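Local coordinates for protein formyltransferase PseJ (Anoxybacillus kamchatkensis G10, PDB 6EDK) that belongs to the formyltransferase family and is built round a mixed beta-sheet flanked by helices, with a ligand bound in a pocket, at residues Glu43-Glu48 against Glu164-Ile169; Asp105-Ser110 against Arg148-Arg153; Trp109-Leu112 against Pro116-Val119. One frame throughout, in Å; residues are numbered along the deposited sequence.

Contact 1: Glu43-Glu48 against Glu164-Ile169; sequences ESFEDE and EYWPLI
Phe45 and Trp166 form an edge-to-face aromatic pair between a turn and the last part of a long helix in this formyltransferase fold. Glu43-Glu48 joins helix 36-43 to strand 48-52 through a type I beta turn from Glu43 to Glu46; Glu164-Ile169 ends helix 147-169, which is kinked at Pro167.

The pyrrole edge of Trp166 points at one face of Phe45, with the planes at 89° and the centroids 5.0 Å apart. Trp166 CD1 comes to 3.8 Å from Phe45 CE1, nearer the rim of the Phe45 ring than its middle. With CG anti to the backbone N (chi1 179°), the indole reaches from the helix toward the turn and passes Phe45 in the opposite direction. Phe41 meets Phe45 and Phe68 meets Trp166, each edge-to-face, so the pair belongs to a larger aromatic cluster.

The apolar contact is smaller. Pro167 CG lies 4.0 Å from Phe45 CZ, approaching the ring obliquely.

The polar contact runs through water. Asp47 OD2 forms a salt bridge with Arg170, and OD1 accepts from the backbone N of Gly26, so both carboxylate oxygens have protein partners. One water in the indole plane accepts from Trp166 NE1 at 2.9 Å and donates to Asp47 OD2 at 2.6 Å.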
ATOM      1  N   GLU A  43       0.276   1.733 -19.214  1.00 33.73           N
ATOM      2  CA  GLU A  43       0.241   2.294 -20.570  1.00 42.89           C
ATOM      3  C   GLU A  43      -0.261   1.290 -21.582  1.00 46.80           C
ATOM      4  O   GLU A  43      -0.797   1.703 -22.603  1.00 39.68           O
ATOM      5  CB  GLU A  43       1.623   2.783 -20.956  1.00 40.59           C
ATOM      6  CG  GLU A  43       2.005   4.080 -20.261  1.00 40.98           C
ATOM      7  CD  GLU A  43       3.425   4.546 -20.584  1.00 48.94           C
ATOM      8  OE1 GLU A  43       4.234   3.769 -21.155  1.00 51.92           O
ATOM      9  OE2 GLU A  43       3.746   5.697 -20.230  1.00 49.60           O
ATOM     10  N   SER A  44      -0.162  -0.020 -21.307  1.00 41.74           N
ATOM     11  CA  SER A  44      -0.769  -0.991 -22.208  1.00 39.97           C
ATOM     12  C   SER A  44      -2.280  -0.931 -22.205  1.00 40.69           C
ATOM     13  O   SER A  44      -2.892  -1.651 -22.988  1.00 45.70           O
ATOM     14  CB  SER A  44      -0.258  -2.442 -21.874  1.00 42.21           C
ATOM     15  OG  SER A  44      -0.810  -2.954 -20.681  1.00 36.58           O
ATOM     16  N   PHE A  45      -2.914  -0.127 -21.339  1.00 40.88           N
ATOM     17  CA  PHE A  45      -4.356   0.127 -21.429  1.00 42.36           C
ATOM     18  C   PHE A  45      -4.657   1.437 -22.184  1.00 47.91           C
ATOM     19  O   PHE A  45      -5.812   1.901 -22.171  1.00 47.74           O
ATOM     20  CB  PHE A  45      -5.009   0.181 -20.047  1.00 39.31           C
ATOM     21  CG  PHE A  45      -5.030  -1.177 -19.329  1.00 40.41           C
ATOM     22  CD1 PHE A  45      -3.887  -1.647 -18.684  1.00 38.06           C
ATOM     23  CD2 PHE A  45      -6.161  -1.965 -19.329  1.00 42.00           C
ATOM     24  CE1 PHE A  45      -3.889  -2.913 -18.057  1.00 33.60           C
ATOM     25  CE2 PHE A  45      -6.183  -3.238 -18.683  1.00 44.83           C
ATOM     26  CZ  PHE A  45      -5.067  -3.699 -18.054  1.00 39.95           C
ATOM     27  N   GLU A  46      -3.631   2.053 -22.763  1.00 49.68           N
ATOM     28  CA  GLU A  46      -3.718   3.310 -23.532  1.00 54.58           C
ATOM     29  C   GLU A  46      -3.886   4.549 -22.668  1.00 55.69           C
ATOM     30  O   GLU A  46      -4.247   5.612 -23.165  1.00 55.48           O
ATOM     31  CB  GLU A  46      -4.847   3.251 -24.562  1.00 53.98           C
ATOM     32  CG  GLU A  46      -4.655   2.151 -25.597  1.00 58.65           C
ATOM     33  CD  GLU A  46      -3.213   2.024 -26.075  1.00 74.88           C
ATOM     34  OE1 GLU A  46      -2.681   2.993 -26.673  1.00 85.63           O
ATOM     35  OE2 GLU A  46      -2.603   0.947 -25.839  1.00 77.29           O
ATOM     36  N   ASP A  47      -3.598   4.463 -21.382  1.00 49.11           N
ATOM     37  CA  ASP A  47      -3.561   5.644 -20.542  1.00 47.04           C
ATOM     38  C   ASP A  47      -2.163   6.234 -20.562  1.00 42.99           C
ATOM     39  O   ASP A  47      -1.183   5.567 -20.902  1.00 41.23           O
ATOM     40  CB  ASP A  47      -3.989   5.307 -19.114  1.00 51.92           C
ATOM     41  CG  ASP A  47      -5.412   4.791 -19.055  1.00 57.75           C
ATOM     42  OD1 ASP A  47      -6.228   5.299 -19.829  1.00 57.15           O
ATOM     43  OD2 ASP A  47      -5.711   3.867 -18.257  1.00 52.82           O
ATOM     44  N   GLU A  48      -2.064   7.525 -20.249  1.00 41.38           N
ATOM     45  CA  GLU A  48      -0.767   8.153 -20.150  1.00 43.36           C
ATOM     46  C   GLU A  48      -0.409   8.198 -18.669  1.00 38.31           C
ATOM     47  O   GLU A  48      -1.274   8.320 -17.811  1.00 42.70           O
ATOM     48  CB  GLU A  48      -0.735   9.536 -20.816  1.00 53.89           C
ATOM     49  CG  GLU A  48      -0.965  10.727 -19.936  1.00 65.53           C
ATOM     50  CD  GLU A  48      -0.757  12.061 -20.700  1.00 80.07           C
ATOM     51  OE1 GLU A  48      -0.964  12.072 -21.947  1.00 75.57           O
ATOM     52  OE2 GLU A  48      -0.380  13.079 -20.054  1.00 77.71           O
ATOM     53  N   GLU A 164      -4.332  -7.938 -11.304  1.00 26.93           N
ATOM     54  CA  GLU A 164      -5.530  -8.750 -11.473  1.00 26.38           C
ATOM     55  C   GLU A 164      -6.784  -7.913 -11.469  1.00 29.98           C
ATOM     56  O   GLU A 164      -7.714  -8.195 -12.249  1.00 28.85           O
ATOM     57  CB  GLU A 164      -5.624  -9.816 -10.388  1.00 26.66           C
ATOM     58  CG  GLU A 164      -6.878 -10.657 -10.406  1.00 31.21           C
ATOM     59  CD  GLU A 164      -6.827 -11.744  -9.340  1.00 35.45           C
ATOM     60  OE1 GLU A 164      -5.745 -11.903  -8.693  1.00 32.02           O
ATOM     61  OE2 GLU A 164      -7.835 -12.451  -9.197  1.00 32.91           O
ATOM     62  N   TYR A 165      -6.838  -6.872 -10.646  1.00 28.72           N
ATOM     63  CA  TYR A 165      -8.103  -6.135 -10.483  1.00 28.74           C
ATOM     64  C   TYR A 165      -8.122  -4.777 -11.185  1.00 31.01           C
ATOM     65  O   TYR A 165      -9.186  -4.176 -11.309  1.00 35.69           O
ATOM     66  CB  TYR A 165      -8.439  -5.939  -8.996  1.00 28.45           C
ATOM     67  CG  TYR A 165      -9.012  -7.176  -8.359  1.00 31.76           C
ATOM     68  CD1 TYR A 165     -10.356  -7.461  -8.419  1.00 36.11           C
ATOM     69  CD2 TYR A 165      -8.191  -8.101  -7.737  1.00 30.84           C
ATOM     70  CE1 TYR A 165     -10.882  -8.596  -7.863  1.00 37.01           C
ATOM     71  CE2 TYR A 165      -8.749  -9.289  -7.122  1.00 33.40           C
ATOM     72  CZ  TYR A 165     -10.104  -9.499  -7.214  1.00 38.26           C
ATOM     73  OH  TYR A 165     -10.701 -10.624  -6.666  1.00 40.50           O
ATOM     74  N   TRP A 166      -6.982  -4.307 -11.675  1.00 28.48           N
ATOM     75  CA  TRP A 166      -6.988  -3.002 -12.327  1.00 31.03           C
ATOM     76  C   TRP A 166      -7.972  -2.905 -13.486  1.00 36.45           C
ATOM     77  O   TRP A 166      -8.614  -1.851 -13.595  1.00 32.23           O
ATOM     78  CB  TRP A 166      -5.601  -2.693 -12.823  1.00 30.82           C
ATOM     79  CG  TRP A 166      -5.482  -1.333 -13.556  1.00 29.44           C
ATOM     80  CD1 TRP A 166      -5.070  -1.164 -14.873  1.00 35.17           C
ATOM     81  CD2 TRP A 166      -5.765  -0.044 -13.041  1.00 29.80           C
ATOM     82  NE1 TRP A 166      -5.084   0.189 -15.185  1.00 38.41           N
ATOM     83  CE2 TRP A 166      -5.496   0.896 -14.083  1.00 33.95           C
ATOM     84  CE3 TRP A 166      -6.209   0.435 -11.818  1.00 33.69           C
ATOM     85  CZ2 TRP A 166      -5.656   2.240 -13.902  1.00 34.32           C
ATOM     86  CZ3 TRP A 166      -6.370   1.779 -11.650  1.00 33.98           C
ATOM     87  CH2 TRP A 166      -6.069   2.676 -12.690  1.00 35.74           C
ATOM     88  N   PRO A 167      -8.143  -3.906 -14.350  1.00 35.30           N
ATOM     89  CA  PRO A 167      -9.182  -3.769 -15.414  1.00 39.16           C
ATOM     90  C   PRO A 167     -10.553  -3.383 -14.890  1.00 41.50           C
ATOM     91  O   PRO A 167     -11.290  -2.691 -15.592  1.00 43.65           O
ATOM     92  CB  PRO A 167      -9.213  -5.145 -16.081  1.00 39.92           C
ATOM     93  CG  PRO A 167      -7.807  -5.706 -15.875  1.00 39.50           C
ATOM     94  CD  PRO A 167      -7.424  -5.206 -14.470  1.00 34.97           C
ATOM     95  N   LEU A 168     -10.926  -3.825 -13.698  1.00 41.22           N
ATOM     96  CA  LEU A 168     -12.161  -3.400 -13.066  1.00 44.43           C
ATOM     97  C   LEU A 168     -12.014  -2.046 -12.392  1.00 44.50           C
ATOM     98  O   LEU A 168     -12.877  -1.190 -12.552  1.00 43.50           O
ATOM     99  CB  LEU A 168     -12.626  -4.458 -12.049  1.00 43.26           C
ATOM    100  CG  LEU A 168     -12.991  -5.828 -12.657  1.00 46.07           C
ATOM    101  CD1 LEU A 168     -13.184  -6.871 -11.582  1.00 45.69           C
ATOM    102  CD2 LEU A 168     -14.265  -5.746 -13.512  1.00 46.99           C
ATOM    103  N   ILE A 169     -10.953  -1.853 -11.576  1.00 39.33           N
ATOM    104  CA  ILE A 169     -10.793  -0.595 -10.868  1.00 40.29           C
ATOM    105  C   ILE A 169     -10.746   0.566 -11.857  1.00 43.80           C
ATOM    106  O   ILE A 169     -11.258   1.659 -11.596  1.00 45.65           O
ATOM    107  CB  ILE A 169      -9.513  -0.612 -10.014  1.00 36.56           C
ATOM    108  CG1 ILE A 169      -9.615  -1.716  -8.995  1.00 32.18           C
ATOM    109  CG2 ILE A 169      -9.310   0.767  -9.348  1.00 39.31           C
ATOM    110  CD1 ILE A 169      -8.273  -1.960  -8.238  1.00 35.58           C
TER
HETATM  111  O   HOH W   1      -4.189   1.964 -17.303  1.00 36.76           O

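Contact 2: Asp105-Ser110 against Arg148-Arg153; sequences DPNLWS and RTTYER
Asn107 and Tyr151 mark the closest backbone approach of helices 106-112 and 147-169, their CA atoms 6.4 Å apart, in a helix-helix contact within the formyltransferase fold. Asp105 stands at the N-cap position of the first helix, and its carbonyl O accepts from Trp109 N; the second segment is regular helix throughout, begun one residue earlier at Leu147. The contact is small and largely buried, and one amide carries it.

Asn107 extends its side chain with CG anti to the backbone N (chi1 -178°), which sends the amide across to the other helix, where it meets the side chain of Thr150 at about a right angle. Its ND2 donates to Thr150 OG1 over 3.0 Å, with an N-H...O angle of 155°, and the hydroxyl oxygen lies only 4° out of the amide plane. The same ND2 also binds a sulfonate oxygen of a MES molecule, probably from the crystallisation liquor; another sulfonate oxygen of the same MES accepts from Leu108 N. The amide nitrogen thus has two partners, one in the protein and one in the bound buffer.

Thr150 OG1 also has the carbonyl oxygens of Thr146 and Leu147, in its own helix, within hydrogen-bonding geometry, its single proton shared between them or going to one. This is consistent with the hydroxyl oxygen being turned to accept from the amide. Within helix 106-112, Ser110 OG donates back to Asn107 O at 2.8 Å, so Asn107 is tied both across the contact and along its own helix. The ring of Tyr151 meets Trp202 edge-to-face, while the root of its side chain adds a looser contact here: Tyr151 CB lies 3.9 Å from Asn107 ND2.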
ATOM      1  N   ASP A 105       6.247  -0.266   8.735  1.00 32.91           N
ATOM      2  CA  ASP A 105       6.783  -1.599   8.982  1.00 30.78           C
ATOM      3  C   ASP A 105       5.689  -2.660   9.193  1.00 27.77           C
ATOM      4  O   ASP A 105       5.758  -3.466  10.114  1.00 27.31           O
ATOM      5  CB  ASP A 105       7.713  -1.574  10.178  1.00 32.60           C
ATOM      6  CG  ASP A 105       8.826  -0.540  10.007  1.00 40.90           C
ATOM      7  OD1 ASP A 105       9.494  -0.586   8.968  1.00 39.70           O
ATOM      8  OD2 ASP A 105       9.011   0.303  10.904  1.00 41.66           O
ATOM      9  N   PRO A 106       4.682  -2.708   8.317  1.00 27.15           N
ATOM     10  CA  PRO A 106       3.591  -3.632   8.599  1.00 25.02           C
ATOM     11  C   PRO A 106       4.028  -5.083   8.619  1.00 26.21           C
ATOM     12  O   PRO A 106       3.471  -5.863   9.402  1.00 28.46           O
ATOM     13  CB  PRO A 106       2.565  -3.376   7.496  1.00 24.20           C
ATOM     14  CG  PRO A 106       3.389  -2.693   6.393  1.00 29.14           C
ATOM     15  CD  PRO A 106       4.439  -1.887   7.130  1.00 27.16           C
ATOM     16  N   ASN A 107       4.997  -5.474   7.790  1.00 25.20           N
ATOM     17  CA  ASN A 107       5.400  -6.881   7.782  1.00 26.02           C
ATOM     18  C   ASN A 107       5.994  -7.264   9.124  1.00 26.98           C
ATOM     19  O   ASN A 107       5.646  -8.292   9.712  1.00 27.25           O
ATOM     20  CB  ASN A 107       6.390  -7.115   6.651  1.00 23.88           C
ATOM     21  CG  ASN A 107       6.843  -8.559   6.519  1.00 25.02           C
ATOM     22  OD1 ASN A 107       6.032  -9.500   6.451  1.00 29.96           O
ATOM     23  ND2 ASN A 107       8.157  -8.746   6.451  1.00 28.68           N
ATOM     24  N   LEU A 108       6.932  -6.457   9.607  1.00 27.95           N
ATOM     25  CA  LEU A 108       7.515  -6.740  10.925  1.00 26.16           C
ATOM     26  C   LEU A 108       6.452  -6.785  12.018  1.00 26.88           C
ATOM     27  O   LEU A 108       6.420  -7.720  12.820  1.00 27.82           O
ATOM     28  CB  LEU A 108       8.574  -5.698  11.225  1.00 27.52           C
ATOM     29  CG  LEU A 108       9.180  -5.781  12.669  1.00 31.25           C
ATOM     30  CD1 LEU A 108       9.909  -7.089  12.822  1.00 29.43           C
ATOM     31  CD2 LEU A 108      10.166  -4.596  12.776  1.00 37.87           C
ATOM     32  N   TRP A 109       5.564  -5.805  12.063  1.00 28.53           N
ATOM     33  CA  TRP A 109       4.578  -5.758  13.138  1.00 30.91           C
ATOM     34  C   TRP A 109       3.583  -6.898  13.068  1.00 30.25           C
ATOM     35  O   TRP A 109       3.062  -7.331  14.115  1.00 29.94           O
ATOM     36  CB  TRP A 109       3.839  -4.430  13.137  1.00 32.19           C
ATOM     37  CG  TRP A 109       4.666  -3.374  13.706  1.00 31.97           C
ATOM     38  CD1 TRP A 109       5.294  -2.374  13.043  1.00 35.00           C
ATOM     39  CD2 TRP A 109       4.999  -3.234  15.081  1.00 34.68           C
ATOM     40  NE1 TRP A 109       6.020  -1.594  13.943  1.00 38.84           N
ATOM     41  CE2 TRP A 109       5.858  -2.122  15.196  1.00 38.44           C
ATOM     42  CE3 TRP A 109       4.663  -3.966  16.242  1.00 38.09           C
ATOM     43  CZ2 TRP A 109       6.385  -1.690  16.443  1.00 41.15           C
ATOM     44  CZ3 TRP A 109       5.193  -3.535  17.473  1.00 42.56           C
ATOM     45  CH2 TRP A 109       6.054  -2.405  17.539  1.00 40.84           C
ATOM     46  N   SER A 110       3.317  -7.428  11.844  1.00 26.55           N
ATOM     47  CA  SER A 110       2.447  -8.570  11.733  1.00 21.61           C
ATOM     48  C   SER A 110       3.023  -9.779  12.445  1.00 26.53           C
ATOM     49  O   SER A 110       2.267 -10.620  12.926  1.00 27.96           O
ATOM     50  CB  SER A 110       2.153  -8.890  10.262  1.00 25.36           C
ATOM     51  OG  SER A 110       3.210  -9.599   9.638  1.00 28.90           O
ATOM     52  N   ARG A 148      12.926 -10.962   5.019  1.00 28.72           N
ATOM     53  CA  ARG A 148      13.117 -10.758   3.583  1.00 28.90           C
ATOM     54  C   ARG A 148      12.132 -11.575   2.779  1.00 24.63           C
ATOM     55  O   ARG A 148      11.557 -11.089   1.832  1.00 27.86           O
ATOM     56  CB  ARG A 148      14.527 -11.141   3.159  1.00 28.95           C
ATOM     57  CG  ARG A 148      14.852 -10.829   1.700  1.00 34.06           C
ATOM     58  CD  ARG A 148      16.228 -11.360   1.282  1.00 41.38           C
ATOM     59  NE  ARG A 148      17.327 -10.731   2.042  1.00 47.45           N
ATOM     60  CZ  ARG A 148      17.765  -9.498   1.814  1.00 54.09           C
ATOM     61  NH1 ARG A 148      17.194  -8.760   0.883  1.00 56.66           N
ATOM     62  NH2 ARG A 148      18.757  -9.000   2.534  1.00 57.74           N
ATOM     63  N   THR A 149      12.017 -12.873   3.082  1.00 27.31           N
ATOM     64  CA  THR A 149      11.194 -13.724   2.232  1.00 25.30           C
ATOM     65  C   THR A 149       9.723 -13.392   2.373  1.00 26.51           C
ATOM     66  O   THR A 149       9.011 -13.430   1.368  1.00 25.14           O
ATOM     67  CB  THR A 149      11.421 -15.248   2.485  1.00 27.80           C
ATOM     68  OG1 THR A 149      11.216 -15.640   3.851  1.00 28.75           O
ATOM     69  CG2 THR A 149      12.881 -15.609   2.085  1.00 28.17           C
ATOM     70  N   THR A 150       9.274 -12.989   3.581  1.00 25.34           N
ATOM     71  CA  THR A 150       7.874 -12.580   3.760  1.00 24.16           C
ATOM     72  C   THR A 150       7.614 -11.229   3.108  1.00 24.30           C
ATOM     73  O   THR A 150       6.614 -11.091   2.423  1.00 25.56           O
ATOM     74  CB  THR A 150       7.480 -12.507   5.214  1.00 26.39           C
ATOM     75  OG1 THR A 150       8.408 -11.707   5.964  1.00 30.11           O
ATOM     76  CG2 THR A 150       7.575 -13.928   5.833  1.00 24.40           C
ATOM     77  N   TYR A 151       8.539 -10.275   3.253  1.00 22.86           N
ATOM     78  CA  TYR A 151       8.391  -8.977   2.521  1.00 24.88           C
ATOM     79  C   TYR A 151       8.321  -9.166   1.013  1.00 24.21           C
ATOM     80  O   TYR A 151       7.455  -8.574   0.320  1.00 27.10           O
ATOM     81  CB  TYR A 151       9.553  -8.062   2.906  1.00 27.67           C
ATOM     82  CG  TYR A 151       9.495  -6.677   2.249  1.00 27.85           C
ATOM     83  CD1 TYR A 151      10.030  -6.468   0.982  1.00 32.67           C
ATOM     84  CD2 TYR A 151       8.862  -5.608   2.884  1.00 27.47           C
ATOM     85  CE1 TYR A 151       9.963  -5.190   0.370  1.00 33.61           C
ATOM     86  CE2 TYR A 151       8.774  -4.342   2.276  1.00 31.61           C
ATOM     87  CZ  TYR A 151       9.329  -4.149   1.031  1.00 35.30           C
ATOM     88  OH  TYR A 151       9.255  -2.888   0.465  1.00 40.49           O
ATOM     89  N   GLU A 152       9.212  -9.971   0.467  1.00 26.52           N
ATOM     90  CA  GLU A 152       9.158 -10.219  -0.979  1.00 23.78           C
ATOM     91  C   GLU A 152       7.870 -10.873  -1.371  1.00 26.48           C
ATOM     92  O   GLU A 152       7.336 -10.581  -2.404  1.00 27.21           O
ATOM     93  CB  GLU A 152      10.348 -11.087  -1.417  1.00 27.34           C
ATOM     94  CG  GLU A 152      11.631 -10.298  -1.507  1.00 42.40           C
ATOM     95  CD  GLU A 152      11.494  -9.085  -2.454  1.00 54.85           C
ATOM     96  OE1 GLU A 152      10.886  -9.239  -3.569  1.00 56.61           O
ATOM     97  OE2 GLU A 152      11.961  -7.979  -2.051  1.00 57.48           O
ATOM     98  N   ARG A 153       7.355 -11.819  -0.583  1.00 25.23           N
ATOM     99  CA  ARG A 153       6.092 -12.429  -0.954  1.00 23.45           C
ATOM    100  C   ARG A 153       4.927 -11.426  -0.912  1.00 22.65           C
ATOM    101  O   ARG A 153       4.029 -11.460  -1.767  1.00 26.37           O
ATOM    102  CB  ARG A 153       5.822 -13.630  -0.005  1.00 22.13           C
ATOM    103  CG  ARG A 153       4.676 -14.430  -0.430  1.00 24.17           C
ATOM    104  CD  ARG A 153       4.400 -15.618   0.551  1.00 24.72           C
ATOM    105  NE  ARG A 153       5.493 -16.592   0.443  1.00 27.87           N
ATOM    106  CZ  ARG A 153       6.342 -16.877   1.407  1.00 29.86           C
ATOM    107  NH1 ARG A 153       6.222 -16.298   2.593  1.00 30.06           N
ATOM    108  NH2 ARG A 153       7.285 -17.782   1.179  1.00 36.07           N
TER

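Contact 3: Trp109-Leu112 against Pro116-Val119; sequences WSFL and PKGV
Lys117 lays its side chain against Ser110 and Phe111, where helix 106-112 returns through a short turn into strand 118-123, a helix-to-strand connection in the formyltransferase fold. The backbones are nearest at Ser110 and Lys117, with CA atoms 6.1 Å apart.

From Lys117 CB, which points toward the helix, the chain leaves with CG anti to the carbonyl carbon (chi1 -60°). CG then rests on the serine, 3.4 Å from Ser110 OG, with Ser110 CB close beside it. That hydroxyl is hydrogen-bonded to Asn107 O and touches the lysine carbons by packing alone. CD continues past the same oxygen and begins to meet the rim of the phenyl ring at Phe111 CZ. CE is the atom that sits on the ring: it lies 3.7 Å from the centroid of Phe111, 20° off the normal, in a CH-pi contact over one face, and comes to 3.5 Å from Phe111 CE1. The two side chains meet at about a right angle, the lysine passing over the phenyl ring. That ring leaves the helix in a direction away from the strand, yet its end swings back to meet the lysine; it also touches Tyr141 edge-to-face.

Rotation about CD-CE (chi4 68°) turns NZ out of the extended line of the preceding carbons. The ammonium stays over the ring face, its NZ 4.9 Å from the centroid of Phe111, in a cation-pi contact. Its stronger polar partner is the carbonyl oxygen of Ser115 in the connecting turn, while Asp114 supplies a long, weak ion pair. The arrangement joins the end of the helix, the turn and the start of the strand through one lysine. Across the contact, Lys117 NZ makes a weak hydrogen bond to Ser110 O at 3.3 Å.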
ATOM      1  N   TRP A 109       5.564  -5.805  12.063  1.00 28.53           N
ATOM      2  CA  TRP A 109       4.578  -5.758  13.138  1.00 30.91           C
ATOM      3  C   TRP A 109       3.583  -6.898  13.068  1.00 30.25           C
ATOM      4  O   TRP A 109       3.062  -7.331  14.115  1.00 29.94           O
ATOM      5  CB  TRP A 109       3.839  -4.430  13.137  1.00 32.19           C
ATOM      6  CG  TRP A 109       4.666  -3.374  13.706  1.00 31.97           C
ATOM      7  CD1 TRP A 109       5.294  -2.374  13.043  1.00 35.00           C
ATOM      8  CD2 TRP A 109       4.999  -3.234  15.081  1.00 34.68           C
ATOM      9  NE1 TRP A 109       6.020  -1.594  13.943  1.00 38.84           N
ATOM     10  CE2 TRP A 109       5.858  -2.122  15.196  1.00 38.44           C
ATOM     11  CE3 TRP A 109       4.663  -3.966  16.242  1.00 38.09           C
ATOM     12  CZ2 TRP A 109       6.385  -1.690  16.443  1.00 41.15           C
ATOM     13  CZ3 TRP A 109       5.193  -3.535  17.473  1.00 42.56           C
ATOM     14  CH2 TRP A 109       6.054  -2.405  17.539  1.00 40.84           C
ATOM     15  N   SER A 110       3.317  -7.428  11.844  1.00 26.55           N
ATOM     16  CA  SER A 110       2.447  -8.570  11.733  1.00 21.61           C
ATOM     17  C   SER A 110       3.023  -9.779  12.445  1.00 26.53           C
ATOM     18  O   SER A 110       2.267 -10.620  12.926  1.00 27.96           O
ATOM     19  CB  SER A 110       2.153  -8.890  10.262  1.00 25.36           C
ATOM     20  OG  SER A 110       3.210  -9.599   9.638  1.00 28.90           O
ATOM     21  N   PHE A 111       4.339  -9.858  12.583  1.00 27.53           N
ATOM     22  CA  PHE A 111       4.958 -10.947  13.340  1.00 29.57           C
ATOM     23  C   PHE A 111       5.096 -10.600  14.818  1.00 33.38           C
ATOM     24  O   PHE A 111       4.719 -11.414  15.685  1.00 32.15           O
ATOM     25  CB  PHE A 111       6.312 -11.285  12.742  1.00 30.04           C
ATOM     26  CG  PHE A 111       6.183 -11.995  11.458  1.00 26.57           C
ATOM     27  CD1 PHE A 111       5.866 -13.324  11.446  1.00 29.08           C
ATOM     28  CD2 PHE A 111       6.292 -11.331  10.270  1.00 29.22           C
ATOM     29  CE1 PHE A 111       5.688 -13.989  10.248  1.00 29.94           C
ATOM     30  CE2 PHE A 111       6.125 -12.006   9.081  1.00 29.13           C
ATOM     31  CZ  PHE A 111       5.803 -13.335   9.082  1.00 30.49           C
ATOM     32  N   LEU A 112       5.569  -9.381  15.110  1.00 32.90           N
ATOM     33  CA  LEU A 112       5.727  -8.979  16.502  1.00 37.03           C
ATOM     34  C   LEU A 112       4.420  -9.079  17.274  1.00 41.12           C
ATOM     35  O   LEU A 112       4.411  -9.506  18.438  1.00 41.24           O
ATOM     36  CB  LEU A 112       6.273  -7.558  16.579  1.00 33.29           C
ATOM     37  CG  LEU A 112       7.710  -7.376  16.102  1.00 38.19           C
ATOM     38  CD1 LEU A 112       8.046  -5.912  16.069  1.00 41.02           C
ATOM     39  CD2 LEU A 112       8.713  -8.133  16.944  1.00 39.33           C
ATOM     40  N   PRO A 116      -3.073 -10.865  11.598  1.00 26.78           N
ATOM     41  CA  PRO A 116      -3.265 -11.336  10.231  1.00 27.53           C
ATOM     42  C   PRO A 116      -2.235 -10.697   9.299  1.00 26.32           C
ATOM     43  O   PRO A 116      -1.760  -9.571   9.522  1.00 28.74           O
ATOM     44  CB  PRO A 116      -4.694 -10.874   9.888  1.00 28.20           C
ATOM     45  CG  PRO A 116      -5.299 -10.500  11.238  1.00 29.62           C
ATOM     46  CD  PRO A 116      -4.229 -10.149  12.168  1.00 27.90           C
ATOM     47  N   LYS A 117      -1.948 -11.409   8.226  1.00 26.20           N
ATOM     48  CA  LYS A 117      -0.916 -10.984   7.287  1.00 27.73           C
ATOM     49  C   LYS A 117      -1.436 -10.973   5.876  1.00 22.93           C
ATOM     50  O   LYS A 117      -2.233 -11.839   5.485  1.00 27.20           O
ATOM     51  CB  LYS A 117       0.290 -11.925   7.381  1.00 28.71           C
ATOM     52  CG  LYS A 117       0.883 -11.925   8.806  1.00 29.19           C
ATOM     53  CD  LYS A 117       1.747 -13.081   8.991  1.00 30.80           C
ATOM     54  CE  LYS A 117       2.336 -13.111  10.414  1.00 32.59           C
ATOM     55  NZ  LYS A 117       1.276 -13.379  11.413  1.00 31.23           N
ATOM     56  N   GLY A 118      -1.024  -9.975   5.108  1.00 22.94           N
ATOM     57  CA  GLY A 118      -1.535  -9.885   3.750  1.00 24.07           C
ATOM     58  C   GLY A 118      -1.389  -8.440   3.215  1.00 19.80           C
ATOM     59  O   GLY A 118      -0.522  -7.660   3.660  1.00 27.63           O
ATOM     60  N   VAL A 119      -2.139  -8.201   2.177  1.00 24.73           N
ATOM     61  CA  VAL A 119      -1.981  -6.970   1.388  1.00 19.39           C
ATOM     62  C   VAL A 119      -3.354  -6.392   1.055  1.00 24.57           C
ATOM     63  O   VAL A 119      -4.350  -7.100   0.933  1.00 31.26           O
ATOM     64  CB  VAL A 119      -1.149  -7.251   0.087  1.00 22.36           C
ATOM     65  CG1 VAL A 119       0.282  -7.845   0.361  1.00 22.43           C
ATOM     66  CG2 VAL A 119      -1.943  -8.155  -0.861  1.00 24.18           C
TER

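Overall arrangement
From the N terminus, the chain first meets contact 1 in the turn between helix 36-43 and strand 48-52, at one edge of the main sheet. The loop it closes runs to the end of helix 147-169 and encloses both other contacts. Helix 106-112 supplies the first segments of contacts 2 and 3, which share Trp109 and Ser110. The two start from the same stretch, contact 3 closing the shorter loop, into strand 118-123, and contact 2 the longer, to the start of helix 147-169. This helix therefore begins near contact 2 and ends at contact 1; the centres of contacts 1 and 2 lie about 27 Å apart on opposite sides of the chain's centre. Contacts 2 and 3 touch where Thr150 packs against Phe111.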